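Side-chain contact in STU0660 (Streptococcus thermophilus, PDB 3ZTH), which is a large Csn2 protein involved in CRISPR-mediated bacterial immunity, binds magnesium ions and probably binds DNA: residues Leu183-Leu188 with Leu232-Phe237. Numbering follows the deposited sequence.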
# COMPACT_ATOMS: atom_id res chain seq x y z
N LEU A 183 24.00 -28.04 -5.55
CA LEU A 183 24.32 -26.76 -4.94
C LEU A 183 23.41 -26.54 -3.73
O LEU A 183 23.87 -26.10 -2.67
CB LEU A 183 24.12 -25.63 -5.96
CG LEU A 183 25.21 -25.57 -7.03
CD1 LEU A 183 24.82 -24.57 -8.11
CD2 LEU A 183 26.55 -25.19 -6.39
N PHE A 184 22.13 -26.86 -3.88
CA PHE A 184 21.18 -26.71 -2.79
C PHE A 184 21.57 -27.58 -1.60
O PHE A 184 21.57 -27.13 -0.45
CB PHE A 184 19.77 -27.10 -3.24
CG PHE A 184 18.79 -27.23 -2.12
CD1 PHE A 184 18.24 -26.11 -1.50
CD2 PHE A 184 18.42 -28.49 -1.65
CE1 PHE A 184 17.34 -26.24 -0.45
CE2 PHE A 184 17.51 -28.63 -0.60
CZ PHE A 184 16.98 -27.50 0.00
N LEU A 185 21.90 -28.84 -1.87
CA LEU A 185 22.28 -29.75 -0.80
C LEU A 185 23.56 -29.30 -0.11
O LEU A 185 23.70 -29.42 1.11
CB LEU A 185 22.45 -31.17 -1.34
CG LEU A 185 21.12 -31.82 -1.75
CD1 LEU A 185 21.37 -33.22 -2.30
CD2 LEU A 185 20.18 -31.88 -0.54
N GLU A 186 24.50 -28.76 -0.89
CA GLU A 186 25.75 -28.26 -0.34
C GLU A 186 25.50 -27.10 0.62
O GLU A 186 26.12 -27.03 1.69
CB GLU A 186 26.66 -27.76 -1.45
CG GLU A 186 27.59 -28.78 -2.00
CD GLU A 186 28.85 -28.11 -2.50
OE1 GLU A 186 29.57 -27.53 -1.66
OE2 GLU A 186 29.10 -28.16 -3.73
N MSE A 187 24.61 -26.19 0.23
CA MSE A 187 24.28 -25.06 1.08
C MSE A 187 23.63 -25.58 2.35
O MSE A 187 23.93 -25.10 3.45
CB MSE A 187 23.32 -24.11 0.38
CG MSE A 187 22.84 -23.00 1.29
SE MSE A 187 22.02 -21.53 0.36
CE MSE A 187 20.25 -22.24 0.17
N LEU A 188 22.76 -26.57 2.20
CA LEU A 188 22.08 -27.17 3.34
C LEU A 188 23.11 -27.82 4.26
O LEU A 188 23.00 -27.75 5.48
CB LEU A 188 21.07 -28.21 2.86
CG LEU A 188 20.33 -29.01 3.94
CD1 LEU A 188 19.42 -28.09 4.75
CD2 LEU A 188 19.53 -30.11 3.29
N LEU A 232 18.20 -34.25 10.57
CA LEU A 232 17.66 -34.05 9.23
C LEU A 232 16.69 -35.13 8.78
O LEU A 232 16.95 -36.32 8.94
CB LEU A 232 18.80 -33.96 8.22
CG LEU A 232 18.44 -33.74 6.76
CD1 LEU A 232 17.58 -32.49 6.62
CD2 LEU A 232 19.72 -33.61 5.93
N THR A 233 15.57 -34.71 8.20
CA THR A 233 14.56 -35.64 7.70
C THR A 233 14.10 -35.27 6.29
O THR A 233 13.78 -34.11 6.01
CB THR A 233 13.33 -35.70 8.62
OG1 THR A 233 13.70 -36.24 9.89
CG2 THR A 233 12.26 -36.59 8.01
N PHE A 234 14.06 -36.27 5.43
CA PHE A 234 13.62 -36.11 4.05
C PHE A 234 12.33 -36.89 3.77
O PHE A 234 12.18 -38.03 4.22
CB PHE A 234 14.72 -36.62 3.10
CG PHE A 234 15.80 -35.62 2.80
CD1 PHE A 234 15.60 -34.62 1.86
CD2 PHE A 234 17.04 -35.71 3.43
CE1 PHE A 234 16.63 -33.73 1.54
CE2 PHE A 234 18.07 -34.82 3.11
CZ PHE A 234 17.87 -33.83 2.17
N ILE A 235 11.40 -36.27 3.06
CA ILE A 235 10.15 -36.93 2.66
C ILE A 235 10.07 -36.75 1.15
O ILE A 235 9.91 -35.63 0.66
CB ILE A 235 8.90 -36.30 3.27
CG1 ILE A 235 8.84 -36.56 4.77
CG2 ILE A 235 7.65 -36.91 2.64
CD1 ILE A 235 7.58 -35.97 5.44
N LEU A 236 10.21 -37.86 0.41
CA LEU A 236 10.17 -37.85 -1.05
C LEU A 236 8.88 -38.49 -1.59
O LEU A 236 8.27 -39.32 -0.93
CB LEU A 236 11.38 -38.62 -1.59
CG LEU A 236 12.75 -38.37 -0.94
CD1 LEU A 236 13.77 -39.36 -1.49
CD2 LEU A 236 13.21 -36.95 -1.18
N PHE A 237 8.49 -38.08 -2.80
CA PHE A 237 7.31 -38.62 -3.48
C PHE A 237 7.81 -39.13 -4.83
O PHE A 237 7.67 -38.46 -5.86
CB PHE A 237 6.26 -37.53 -3.71
CG PHE A 237 5.60 -37.05 -2.46
CD1 PHE A 237 6.22 -36.12 -1.63
CD2 PHE A 237 4.34 -37.53 -2.10
CE1 PHE A 237 5.61 -35.67 -0.47
CE2 PHE A 237 3.72 -37.08 -0.94
CZ PHE A 237 4.36 -36.15 -0.12
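Leu188 N donates to Phe184 O over 3.0 Å, a helical hydrogen bond that fixes the backbone from which Leu188 reaches Leu232 and Phe234. No hydrogen bond crosses between 183-188 and 232-237. The contact is apolar and made by side-chain ends, with the short axes 13.2 Å apart and 154° between their directions.

Phe234 meets the helix with its para carbon. Leu185 CD2 lies 4.1 Å from Phe234 CZ. Leu188 CD2 approaches the same Phe234 CZ to 4.2 Å. Both methyls come in obliquely to the ring. They come from successive turns of the helix, three residues apart, and so the ring's far end touches two leucines at once. Phe234 leaves the strand toward the helix, and CG lies beside its backbone N, anti to its carbonyl carbon (chi1 -84°), which sets the direction in which CZ extends to the two leucine methyls.

Leu188 also has a second partner. Its CD2 lies 4.4 Å from Leu232 CD2, a looser methyl contact. Leu232 and Phe234 alternate with Thr233, so both point to the helix from one face of the strand. Within that face Leu232 CD2 packs 3.5 Å from Phe234 CE2. All four side chains are buried, and just 120 Å² is covered between the segments.

The strand runs inside the parallel part of the central sheet, between 199-204 and 20-24, consistent with a P-loop NTPase-like core. Helix 177-192 lies over this sheet face next to helix 212-228, where Phe218 and Gln221 touch Leu185 and Ile222 touches Phe234. Leu188 also packs on Ile201 of strand 199-204 and on Leu97 of helix 97-106.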